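PDB 3DOR: protein CT_858 from Chlamydia trachomatis, which is a secreted protease, probably a serine-type endopeptidase that combines a PDZ-like domain with an S41-family peptidase domain. Local coordinates for residues B[13-18]-B[38-43]; B[45-50]-B[59-64]; B[259-264]-B[536-541]; B[540-543]-B[547-550]. All coordinates share one frame; numbering follows the deposited sequence.

Interaction 1: B[13-18]-B[38-43]; sequences FLEHLL and QSSVSA
A single side-chain hydrogen bond, Glu15 to Ser40, joins helices 2-20 and 36-48 in the N-terminal helical bundle. The helices run close here, with the CA atoms of Glu15 and Ser40 6.9 Å apart, yet the two segments bury little surface because this one pair makes the contact. The two polar side chains are directed at one another. CG of Glu15 lies opposite the backbone N (chi1 179°) and the chain continues extended, which carries the carboxylate across to the neighbouring helix. There OE2 accepts from Ser40 OG, while CD sits 3.6 Å from Ser40 CB. Ser40 is buried, and its hydroxyl is used twice: it donates to the glutamate and also bonds to Gln44 NE2, one turn further along its own helix. The apolar side of the bundle is completed by helix 55-67, whose Phe65 touches Leu18, Ser39 and Ser40. The opposite flank of helix 2-20 faces the second subunit, where Phe13 stacks on Phe13 of that subunit. The hydroxyl reaches Glu15 OE2 over a distance of 2.7 Å, from above the carboxylate, 75° out of its plane.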
loop_
_atom_site.group_PDB
_atom_site.type_symbol
_atom_site.label_atom_id
_atom_site.label_comp_id
_atom_site.label_asym_id
_atom_site.label_seq_id
_atom_site.Cartn_x
_atom_site.Cartn_y
_atom_site.Cartn_z
ATOM N N PHE B 13 14.769 -8.169 -11.470
ATOM C CA PHE B 13 14.323 -7.547 -10.232
ATOM C C PHE B 13 13.748 -8.617 -9.302
ATOM O O PHE B 13 14.066 -8.654 -8.111
ATOM C CB PHE B 13 13.266 -6.476 -10.501
ATOM C CG PHE B 13 12.794 -5.777 -9.255
ATOM C CD1 PHE B 13 13.697 -5.086 -8.448
ATOM C CD2 PHE B 13 11.455 -5.820 -8.880
ATOM C CE1 PHE B 13 13.275 -4.445 -7.281
ATOM C CE2 PHE B 13 11.016 -5.183 -7.716
ATOM C CZ PHE B 13 11.928 -4.492 -6.913
ATOM N N LEU B 14 12.906 -9.492 -9.847
ATOM C CA LEU B 14 12.315 -10.558 -9.044
ATOM C C LEU B 14 13.404 -11.435 -8.455
ATOM O O LEU B 14 13.377 -11.764 -7.275
ATOM C CB LEU B 14 11.382 -11.420 -9.884
ATOM C CG LEU B 14 10.139 -10.754 -10.456
ATOM C CD1 LEU B 14 9.333 -11.821 -11.186
ATOM C CD2 LEU B 14 9.309 -10.105 -9.343
ATOM N N GLU B 15 14.367 -11.815 -9.287
ATOM C CA GLU B 15 15.471 -12.646 -8.834
ATOM C C GLU B 15 16.173 -11.988 -7.653
ATOM O O GLU B 15 16.578 -12.661 -6.704
ATOM C CB GLU B 15 16.482 -12.867 -9.965
ATOM C CG GLU B 15 17.682 -13.706 -9.542
ATOM C CD GLU B 15 18.771 -13.775 -10.603
ATOM O OE1 GLU B 15 19.839 -14.363 -10.320
ATOM O OE2 GLU B 15 18.559 -13.246 -11.716
ATOM N N HIS B 16 16.328 -10.669 -7.705
ATOM C CA HIS B 16 16.999 -9.980 -6.613
ATOM C C HIS B 16 16.146 -10.008 -5.346
ATOM O O HIS B 16 16.672 -10.085 -4.241
ATOM C CB HIS B 16 17.337 -8.536 -7.006
ATOM C CG HIS B 16 17.988 -7.761 -5.906
ATOM N ND1 HIS B 16 17.326 -6.778 -5.199
ATOM C CD2 HIS B 16 19.208 -7.886 -5.331
ATOM C CE1 HIS B 16 18.110 -6.335 -4.232
ATOM N NE2 HIS B 16 19.257 -6.990 -4.290
ATOM N N LEU B 17 14.829 -9.953 -5.501
ATOM C CA LEU B 17 13.947 -10.002 -4.335
ATOM C C LEU B 17 14.105 -11.366 -3.653
ATOM O O LEU B 17 14.059 -11.475 -2.428
ATOM C CB LEU B 17 12.482 -9.799 -4.750
ATOM C CG LEU B 17 12.101 -8.463 -5.398
ATOM C CD1 LEU B 17 10.598 -8.416 -5.649
ATOM C CD2 LEU B 17 12.523 -7.318 -4.500
ATOM N N LEU B 18 14.316 -12.402 -4.462
ATOM C CA LEU B 18 14.483 -13.756 -3.943
ATOM C C LEU B 18 15.734 -13.957 -3.094
ATOM O O LEU B 18 15.827 -14.931 -2.345
ATOM C CB LEU B 18 14.475 -14.760 -5.097
ATOM C CG LEU B 18 13.162 -14.771 -5.880
ATOM C CD1 LEU B 18 13.208 -15.855 -6.937
ATOM C CD2 LEU B 18 11.997 -15.001 -4.926
ATOM N N GLN B 38 20.322 -20.718 -11.477
ATOM C CA GLN B 38 19.977 -21.640 -12.553
ATOM C C GLN B 38 18.530 -21.495 -13.054
ATOM O O GLN B 38 18.279 -21.531 -14.261
ATOM C CB GLN B 38 20.250 -23.074 -12.095
ATOM C CG GLN B 38 19.955 -24.130 -13.136
ATOM C CD GLN B 38 18.654 -24.854 -12.870
ATOM O OE1 GLN B 38 18.525 -25.579 -11.880
ATOM N NE2 GLN B 38 17.676 -24.658 -13.750
ATOM N N SER B 39 17.576 -21.331 -12.139
ATOM C CA SER B 39 16.177 -21.161 -12.542
ATOM C C SER B 39 16.059 -19.842 -13.302
ATOM O O SER B 39 15.305 -19.727 -14.267
ATOM C CB SER B 39 15.250 -21.111 -11.319
ATOM O OG SER B 39 15.368 -22.277 -10.520
ATOM N N SER B 40 16.803 -18.842 -12.847
ATOM C CA SER B 40 16.780 -17.538 -13.492
ATOM C C SER B 40 17.368 -17.648 -14.898
ATOM O O SER B 40 16.756 -17.213 -15.879
ATOM C CB SER B 40 17.583 -16.530 -12.673
ATOM O OG SER B 40 17.469 -15.233 -13.234
ATOM N N VAL B 41 18.557 -18.234 -14.989
ATOM C CA VAL B 41 19.214 -18.409 -16.276
ATOM C C VAL B 41 18.295 -19.133 -17.247
ATOM O O VAL B 41 18.243 -18.803 -18.433
ATOM C CB VAL B 41 20.532 -19.203 -16.126
ATOM C CG1 VAL B 41 20.988 -19.737 -17.477
ATOM C CG2 VAL B 41 21.604 -18.298 -15.543
ATOM N N SER B 42 17.559 -20.114 -16.738
ATOM C CA SER B 42 16.641 -20.871 -17.575
ATOM C C SER B 42 15.510 -19.983 -18.078
ATOM O O SER B 42 15.140 -20.033 -19.253
ATOM C CB SER B 42 16.062 -22.052 -16.790
ATOM O OG SER B 42 15.040 -22.694 -17.536
ATOM N N ALA B 43 14.956 -19.166 -17.187
ATOM C CA ALA B 43 13.873 -18.264 -17.565
ATOM C C ALA B 43 14.365 -17.274 -18.609
ATOM O O ALA B 43 13.687 -17.027 -19.603
ATOM C CB ALA B 43 13.352 -17.515 -16.343
#

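Interaction 2: B[45-50]-B[59-64]; sequences QKLRTQ and QQVLAD
Leu47 and Val61 form the apolar join of a helical hairpin in which helices 36-48 and 55-67, linked by a short connection, pack against each other in the N-terminal bundle. This is the close side of the contact. CG of Leu47 lies 3.9 Å from CG1 of Val61, and its CD2 meets the valine at the branch point, 4.0 Å from CB, with CG2 scarcely further. The valine therefore offers its whole branched end to the leucine. CG1 of Val61 is set anti to the backbone N (chi1 174°), a position from which it serves two neighbours, Leu47 and the aliphatic part of Lys46. Ala7 and Leu11 of helix 2-20 also touch Leu47, closing the buried side with a third helix.

The outer side is looser and wet. Lys46 runs past Val61 in the opposite direction, with CE 4.0 Å from CG1. A bend at chi3 (-72°) turns its end toward Asp64, yet the charges do not pair directly: NZ stays 4.5 Å from OD2. A water fills the role of go-between, accepting from the ammonium and donating to the carboxylate, so the opposite charges are coupled on the exposed side without a salt bridge. Helix 36-48 finishes just beyond, where Gln45 O accepts from both the backbone N and the hydroxyl of Thr49, arriving from opposite faces of the carbonyl plane. The bridging water lies 2.7 Å from Lys46 NZ and equally 2.7 Å from Asp64 OD2.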
loop_
_atom_site.group_PDB
_atom_site.type_symbol
_atom_site.label_atom_id
_atom_site.label_comp_id
_atom_site.label_asym_id
_atom_site.label_seq_id
_atom_site.Cartn_x
_atom_site.Cartn_y
_atom_site.Cartn_z
ATOM N N GLN B 45 16.757 -17.546 -20.777
ATOM C CA GLN B 45 16.890 -18.203 -22.064
ATOM C C GLN B 45 15.557 -18.366 -22.769
ATOM O O GLN B 45 15.467 -18.179 -23.981
ATOM C CB GLN B 45 17.574 -19.556 -21.905
ATOM C CG GLN B 45 19.078 -19.445 -21.982
ATOM C CD GLN B 45 19.519 -18.725 -23.245
ATOM O OE1 GLN B 45 19.171 -19.134 -24.357
ATOM N NE2 GLN B 45 20.279 -17.643 -23.081
ATOM N N LYS B 46 14.520 -18.710 -22.020
ATOM C CA LYS B 46 13.212 -18.867 -22.630
ATOM C C LYS B 46 12.776 -17.537 -23.239
ATOM O O LYS B 46 12.156 -17.504 -24.298
ATOM C CB LYS B 46 12.188 -19.348 -21.596
ATOM C CG LYS B 46 12.462 -20.759 -21.098
ATOM C CD LYS B 46 11.294 -21.352 -20.306
ATOM C CE LYS B 46 11.135 -20.710 -18.940
ATOM N NZ LYS B 46 10.039 -21.355 -18.163
ATOM N N LEU B 47 13.114 -16.439 -22.572
ATOM C CA LEU B 47 12.749 -15.114 -23.060
ATOM C C LEU B 47 13.632 -14.684 -24.233
ATOM O O LEU B 47 13.151 -14.103 -25.206
ATOM C CB LEU B 47 12.867 -14.085 -21.930
ATOM C CG LEU B 47 11.891 -14.171 -20.755
ATOM C CD1 LEU B 47 12.375 -13.268 -19.643
ATOM C CD2 LEU B 47 10.493 -13.772 -21.202
ATOM N N ARG B 48 14.925 -14.976 -24.137
ATOM C CA ARG B 48 15.870 -14.601 -25.185
ATOM C C ARG B 48 15.740 -15.409 -26.473
ATOM O O ARG B 48 15.929 -14.880 -27.568
ATOM C CB ARG B 48 17.303 -14.714 -24.666
ATOM C CG ARG B 48 17.668 -13.685 -23.619
ATOM C CD ARG B 48 19.171 -13.600 -23.471
ATOM N NE ARG B 48 19.611 -12.226 -23.247
ATOM C CZ ARG B 48 19.878 -11.706 -22.054
ATOM N NH1 ARG B 48 19.756 -12.447 -20.960
ATOM N NH2 ARG B 48 20.267 -10.440 -21.956
ATOM N N THR B 49 15.412 -16.689 -26.346
ATOM C CA THR B 49 15.288 -17.551 -27.514
ATOM C C THR B 49 13.956 -17.402 -28.247
ATOM O O THR B 49 13.666 -18.138 -29.185
ATOM C CB THR B 49 15.509 -19.026 -27.115
ATOM O OG1 THR B 49 16.776 -19.145 -26.453
ATOM C CG2 THR B 49 15.516 -19.928 -28.345
ATOM N N GLN B 50 13.152 -16.432 -27.829
ATOM C CA GLN B 50 11.861 -16.189 -28.464
ATOM C C GLN B 50 11.956 -15.137 -29.561
ATOM O O GLN B 50 12.678 -14.148 -29.424
ATOM C CB GLN B 50 10.839 -15.738 -27.423
ATOM C CG GLN B 50 10.010 -16.859 -26.850
ATOM C CD GLN B 50 9.113 -17.508 -27.886
ATOM O OE1 GLN B 50 8.391 -16.827 -28.614
ATOM N NE2 GLN B 50 9.148 -18.834 -27.950
ATOM N N GLN B 59 4.754 -12.979 -19.443
ATOM C CA GLN B 59 4.069 -13.049 -18.158
ATOM C C GLN B 59 4.061 -14.507 -17.698
ATOM O O GLN B 59 4.299 -14.805 -16.524
ATOM C CB GLN B 59 2.640 -12.512 -18.288
ATOM C CG GLN B 59 2.584 -11.066 -18.749
ATOM C CD GLN B 59 1.180 -10.498 -18.747
ATOM O OE1 GLN B 59 0.220 -11.185 -19.092
ATOM N NE2 GLN B 59 1.056 -9.227 -18.376
ATOM N N GLN B 60 3.793 -15.409 -18.638
ATOM C CA GLN B 60 3.777 -16.839 -18.365
ATOM C C GLN B 60 5.148 -17.276 -17.878
ATOM O O GLN B 60 5.261 -18.062 -16.939
ATOM C CB GLN B 60 3.425 -17.616 -19.636
ATOM C CG GLN B 60 1.962 -17.560 -20.014
ATOM C CD GLN B 60 1.744 -17.731 -21.499
ATOM O OE1 GLN B 60 2.516 -18.408 -22.174
ATOM N NE2 GLN B 60 0.681 -17.121 -22.019
ATOM N N VAL B 61 6.196 -16.766 -18.512
ATOM C CA VAL B 61 7.549 -17.136 -18.116
ATOM C C VAL B 61 7.884 -16.682 -16.702
ATOM O O VAL B 61 8.495 -17.428 -15.935
ATOM C CB VAL B 61 8.603 -16.558 -19.081
ATOM C CG1 VAL B 61 10.003 -16.844 -18.554
ATOM C CG2 VAL B 61 8.428 -17.176 -20.456
ATOM N N LEU B 62 7.490 -15.458 -16.362
ATOM C CA LEU B 62 7.761 -14.927 -15.028
ATOM C C LEU B 62 6.930 -15.683 -13.996
ATOM O O LEU B 62 7.410 -16.010 -12.911
ATOM C CB LEU B 62 7.440 -13.427 -14.976
ATOM C CG LEU B 62 8.297 -12.534 -15.879
ATOM C CD1 LEU B 62 7.940 -11.074 -15.664
ATOM C CD2 LEU B 62 9.762 -12.755 -15.573
ATOM N N ALA B 63 5.683 -15.966 -14.347
ATOM C CA ALA B 63 4.785 -16.694 -13.464
ATOM C C ALA B 63 5.303 -18.114 -13.209
ATOM O O ALA B 63 5.184 -18.631 -12.098
ATOM C CB ALA B 63 3.388 -16.739 -14.069
ATOM N N ASP B 64 5.876 -18.741 -14.237
ATOM C CA ASP B 64 6.413 -20.094 -14.092
ATOM C C ASP B 64 7.665 -20.080 -13.240
ATOM O O ASP B 64 7.927 -21.017 -12.494
ATOM C CB ASP B 64 6.719 -20.708 -15.462
ATOM C CG ASP B 64 5.457 -21.060 -16.231
ATOM O OD1 ASP B 64 4.350 -20.869 -15.680
ATOM O OD2 ASP B 64 5.567 -21.528 -17.382
HETATM O O HOH W 1 7.565 -20.786 -19.028
#

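Interaction 3: B[259-264]-B[536-541]; sequences DGFLPV and LPFTAN
With CG of Phe261 lodged between its backbone N and carbonyl carbon (chi1 56°) and CG of Phe538 set anti to the carbonyl carbon (chi1 -65°), the two rings are sent toward each other from opposite directions and meet through their CE1 and CZ atoms. The backbones remain far apart: even the closest CA atoms, those of Leu262 and Phe538, are separated by 11.1 Å, so the rings carry almost all of the contact. CE1 of Phe261 comes within 3.5 Å of Phe538 CZ, and CZ of Phe261 lies 3.6 Å from Phe538 CE1. Phe538 CZ approaches the edge of the Phe261 ring, near its plane, while the ring planes are steeply inclined at 79° with centroids 5.5 Å apart. Leu262 adds a lighter touch, its CD2 reaching to 4.4 Å from Phe538 CE2.

The contact ties the loop ahead of strand 268-271 to the connection between strand 534-535, an outermost strand of the mixed sheet in the S41 peptidase region, and helix 540-544, thus bringing together pieces of chain more than 270 residues apart. Tyr548 joins the aromatic group by meeting both rings, edge-to-face with Phe538, and Tyr253 lies nearly parallel to Phe261. Phe538 is also joined through its backbone to Ser94 in the PDZ-like region, so this cluster sits where the C-terminal connection meets that part of the fold.

Between the two segments the attraction is dispersive, without polar bonds; the cohesion consequently depends on the shapes and mutual tilt of the rings, and would be expected to derive much of its strength from shielding them from water.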
loop_
_atom_site.group_PDB
_atom_site.type_symbol
_atom_site.label_atom_id
_atom_site.label_comp_id
_atom_site.label_asym_id
_atom_site.label_seq_id
_atom_site.Cartn_x
_atom_site.Cartn_y
_atom_site.Cartn_z
ATOM N N ASP B 259 -20.064 -21.627 4.841
ATOM C CA ASP B 259 -20.726 -22.880 5.189
ATOM C C ASP B 259 -19.952 -24.152 4.893
ATOM O O ASP B 259 -20.190 -25.180 5.519
ATOM C CB ASP B 259 -22.099 -22.955 4.510
ATOM C CG ASP B 259 -23.131 -22.067 5.186
ATOM O OD1 ASP B 259 -24.223 -21.859 4.615
ATOM O OD2 ASP B 259 -22.854 -21.586 6.299
ATOM N N GLY B 260 -19.024 -24.112 3.949
ATOM C CA GLY B 260 -18.300 -25.336 3.660
ATOM C C GLY B 260 -19.219 -26.303 2.937
ATOM O O GLY B 260 -20.280 -25.909 2.423
ATOM N N PHE B 261 -18.851 -27.578 2.928
ATOM C CA PHE B 261 -19.630 -28.565 2.191
ATOM C C PHE B 261 -20.119 -29.760 2.986
ATOM O O PHE B 261 -20.712 -30.672 2.425
ATOM C CB PHE B 261 -18.790 -29.050 1.010
ATOM C CG PHE B 261 -17.443 -29.593 1.412
ATOM C CD1 PHE B 261 -17.316 -30.892 1.893
ATOM C CD2 PHE B 261 -16.309 -28.800 1.329
ATOM C CE1 PHE B 261 -16.074 -31.392 2.285
ATOM C CE2 PHE B 261 -15.060 -29.288 1.719
ATOM C CZ PHE B 261 -14.945 -30.590 2.198
ATOM N N LEU B 262 -19.879 -29.763 4.288
ATOM C CA LEU B 262 -20.315 -30.871 5.122
ATOM C C LEU B 262 -21.759 -30.735 5.616
ATOM O O LEU B 262 -22.174 -29.671 6.094
ATOM C CB LEU B 262 -19.384 -31.009 6.324
ATOM C CG LEU B 262 -17.904 -31.204 5.978
ATOM C CD1 LEU B 262 -17.079 -31.160 7.244
ATOM C CD2 LEU B 262 -17.721 -32.540 5.247
ATOM N N PRO B 263 -22.553 -31.808 5.477
ATOM C CA PRO B 263 -23.948 -31.771 5.937
ATOM C C PRO B 263 -23.988 -31.851 7.467
ATOM O O PRO B 263 -22.987 -32.207 8.092
ATOM C CB PRO B 263 -24.578 -32.990 5.246
ATOM C CG PRO B 263 -23.418 -33.901 4.989
ATOM C CD PRO B 263 -22.309 -32.969 4.603
ATOM N N VAL B 264 -25.122 -31.514 8.079
ATOM C CA VAL B 264 -25.212 -31.553 9.538
ATOM C C VAL B 264 -24.901 -32.949 10.045
ATOM O O VAL B 264 -25.249 -33.939 9.406
ATOM C CB VAL B 264 -26.613 -31.103 10.046
ATOM C CG1 VAL B 264 -26.909 -29.707 9.550
ATOM C CG2 VAL B 264 -27.685 -32.057 9.567
ATOM N N LEU B 536 -8.097 -39.235 7.401
ATOM C CA LEU B 536 -9.450 -39.570 6.983
ATOM C C LEU B 536 -9.797 -38.853 5.689
ATOM O O LEU B 536 -10.404 -37.779 5.708
ATOM C CB LEU B 536 -10.439 -39.133 8.061
ATOM C CG LEU B 536 -11.658 -39.964 8.460
ATOM C CD1 LEU B 536 -12.731 -38.999 8.926
ATOM C CD2 LEU B 536 -12.174 -40.830 7.322
ATOM N N PRO B 537 -9.402 -39.425 4.545
ATOM C CA PRO B 537 -9.708 -38.796 3.259
ATOM C C PRO B 537 -11.165 -39.016 2.889
ATOM O O PRO B 537 -11.846 -39.838 3.493
ATOM C CB PRO B 537 -8.757 -39.506 2.294
ATOM C CG PRO B 537 -8.699 -40.911 2.872
ATOM C CD PRO B 537 -8.564 -40.630 4.368
ATOM N N PHE B 538 -11.653 -38.270 1.907
ATOM C CA PHE B 538 -13.031 -38.434 1.441
ATOM C C PHE B 538 -13.035 -39.576 0.418
ATOM O O PHE B 538 -12.199 -39.601 -0.485
ATOM C CB PHE B 538 -13.529 -37.144 0.780
ATOM C CG PHE B 538 -13.623 -35.972 1.727
ATOM C CD1 PHE B 538 -13.002 -34.760 1.421
ATOM C CD2 PHE B 538 -14.336 -36.081 2.929
ATOM C CE1 PHE B 538 -13.083 -33.668 2.299
ATOM C CE2 PHE B 538 -14.425 -34.996 3.815
ATOM C CZ PHE B 538 -13.798 -33.789 3.502
ATOM N N THR B 539 -13.952 -40.532 0.572
ATOM C CA THR B 539 -14.032 -41.661 -0.351
ATOM C C THR B 539 -14.950 -41.308 -1.515
ATOM O O THR B 539 -15.590 -40.255 -1.518
ATOM C CB THR B 539 -14.621 -42.928 0.324
ATOM O OG1 THR B 539 -15.952 -42.645 0.778
ATOM C CG2 THR B 539 -13.756 -43.381 1.501
ATOM N N ALA B 540 -15.014 -42.189 -2.507
ATOM C CA ALA B 540 -15.888 -41.948 -3.647
ATOM C C ALA B 540 -17.334 -41.941 -3.137
ATOM O O ALA B 540 -18.153 -41.151 -3.593
ATOM C CB ALA B 540 -15.692 -43.040 -4.714
ATOM N N ASN B 541 -17.645 -42.809 -2.179
ATOM C CA ASN B 541 -18.997 -42.841 -1.628
ATOM C C ASN B 541 -19.338 -41.535 -0.906
ATOM O O ASN B 541 -20.495 -41.099 -0.900
ATOM C CB ASN B 541 -19.172 -44.024 -0.673
ATOM C CG ASN B 541 -19.268 -45.351 -1.406
ATOM O OD1 ASN B 541 -19.738 -45.402 -2.543
ATOM N ND2 ASN B 541 -18.832 -46.431 -0.757
#

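Interaction 4: B[540-543]-B[547-550]; sequences ANDI and GYSE
Asp542 packs its side chain against Tyr548 and Glu550, across the tight turn from helix 540-544 into helix 549-564. Its CB lies 3.8 Å from CD2 of the Tyr548 ring. CG, turned anti to the carbonyl carbon (chi1 -80°), touches Tyr548 CA and lies 4.0 Å from Glu550 CB. From there the carboxylate divides its work between two helix starts. OD1 points into the first turn of helix 549-564, where it bonds to Tyr551 N, while OD2 returns to Thr539 N and completes a capping box with the N-cap threonine of helix 540-544.

The backbone seals the turn. Tyr548 N donates to Asp542 O at 3.0 Å, and the same oxygen stands 3.8 Å above the centre of the Tyr548 ring. Two waters each accept a bond from 547-550, at Gly547 N and Ser549 N, and donate to Asn541 O. On the outside Asn541 ND2 gives a hydrogen bond of 3.2 Å to Glu550 OE2, from above the carboxylate, the amide and carboxylate planes being 84° apart; Asn541 OD1 binds Arg544, and Glu550 OE1 binds Thr539 OG1.

The carboxylates of Asp542 and Glu550 may feel each other's charge, but backbone N-H groups at two helix starts would probably favour an ionised Asp542.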
loop_
_atom_site.group_PDB
_atom_site.type_symbol
_atom_site.label_atom_id
_atom_site.label_comp_id
_atom_site.label_asym_id
_atom_site.label_seq_id
_atom_site.Cartn_x
_atom_site.Cartn_y
_atom_site.Cartn_z
ATOM N N ALA B 540 -15.014 -42.189 -2.507
ATOM C CA ALA B 540 -15.888 -41.948 -3.647
ATOM C C ALA B 540 -17.334 -41.941 -3.137
ATOM O O ALA B 540 -18.153 -41.151 -3.593
ATOM C CB ALA B 540 -15.692 -43.040 -4.714
ATOM N N ASN B 541 -17.645 -42.809 -2.179
ATOM C CA ASN B 541 -18.997 -42.841 -1.628
ATOM C C ASN B 541 -19.338 -41.535 -0.906
ATOM O O ASN B 541 -20.495 -41.099 -0.900
ATOM C CB ASN B 541 -19.172 -44.024 -0.673
ATOM C CG ASN B 541 -19.268 -45.351 -1.406
ATOM O OD1 ASN B 541 -19.738 -45.402 -2.543
ATOM N ND2 ASN B 541 -18.832 -46.431 -0.757
ATOM N N ASP B 542 -18.336 -40.914 -0.292
ATOM C CA ASP B 542 -18.560 -39.647 0.398
ATOM C C ASP B 542 -18.911 -38.593 -0.632
ATOM O O ASP B 542 -19.862 -37.830 -0.469
ATOM C CB ASP B 542 -17.298 -39.173 1.123
ATOM C CG ASP B 542 -17.079 -39.872 2.434
ATOM O OD1 ASP B 542 -18.076 -40.084 3.166
ATOM O OD2 ASP B 542 -15.905 -40.185 2.736
ATOM N N ILE B 543 -18.118 -38.581 -1.699
ATOM C CA ILE B 543 -18.236 -37.616 -2.779
ATOM C C ILE B 543 -19.341 -37.846 -3.803
ATOM O O ILE B 543 -20.053 -36.910 -4.163
ATOM C CB ILE B 543 -16.885 -37.518 -3.526
ATOM C CG1 ILE B 543 -15.800 -37.055 -2.551
ATOM C CG2 ILE B 543 -16.989 -36.570 -4.701
ATOM C CD1 ILE B 543 -14.397 -37.136 -3.101
ATOM N N GLY B 547 -22.886 -36.723 0.231
ATOM C CA GLY B 547 -23.401 -37.039 1.550
ATOM C C GLY B 547 -22.336 -37.144 2.629
ATOM O O GLY B 547 -22.614 -36.872 3.795
ATOM N N TYR B 548 -21.123 -37.536 2.246
ATOM C CA TYR B 548 -20.014 -37.688 3.188
ATOM C C TYR B 548 -20.438 -38.468 4.427
ATOM O O TYR B 548 -19.964 -38.195 5.539
ATOM C CB TYR B 548 -19.476 -36.318 3.621
ATOM C CG TYR B 548 -19.075 -35.428 2.472
ATOM C CD1 TYR B 548 -20.014 -34.618 1.840
ATOM C CD2 TYR B 548 -17.772 -35.450 1.970
ATOM C CE1 TYR B 548 -19.679 -33.857 0.730
ATOM C CE2 TYR B 548 -17.417 -34.690 0.848
ATOM C CZ TYR B 548 -18.381 -33.901 0.234
ATOM O OH TYR B 548 -18.063 -33.189 -0.897
ATOM N N SER B 549 -21.318 -39.446 4.246
ATOM C CA SER B 549 -21.798 -40.208 5.385
ATOM C C SER B 549 -20.717 -41.085 5.982
ATOM O O SER B 549 -20.688 -41.288 7.190
ATOM C CB SER B 549 -23.043 -41.040 5.006
ATOM O OG SER B 549 -22.745 -42.029 4.041
ATOM N N GLU B 550 -19.811 -41.600 5.155
ATOM C CA GLU B 550 -18.737 -42.430 5.683
ATOM C C GLU B 550 -17.781 -41.561 6.497
ATOM O O GLU B 550 -17.405 -41.908 7.617
ATOM C CB GLU B 550 -17.984 -43.139 4.554
ATOM C CG GLU B 550 -18.868 -44.034 3.706
ATOM C CD GLU B 550 -18.082 -44.999 2.832
ATOM O OE1 GLU B 550 -16.895 -44.729 2.547
ATOM O OE2 GLU B 550 -18.667 -46.028 2.420
HETATM O O HOH W 2 -22.901 -39.153 -1.037
HETATM O O HOH W 3 -21.942 -40.755 1.503
#

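Overall arrangement
The four contacts form two pairs whose centres are about 40 Å or more apart. Interactions 1 and 2 share helix 36-48 in the N-terminal bundle and touch where Ala43 O packs on Val61 CG1; one is a lone polar link, the other an apolar join with a water-bridged outer side. Interactions 3 and 4 share Ala540 and Asn541, their centres 6 Å apart, and meet through Tyr548, whose ring belongs to the aromatic group of one and the turn of the other. All four are partly buried. Interaction 3 is wholly apolar, while interaction 4, the most extensive, is mainly polar. The dimer partner approaches interaction 1 alone.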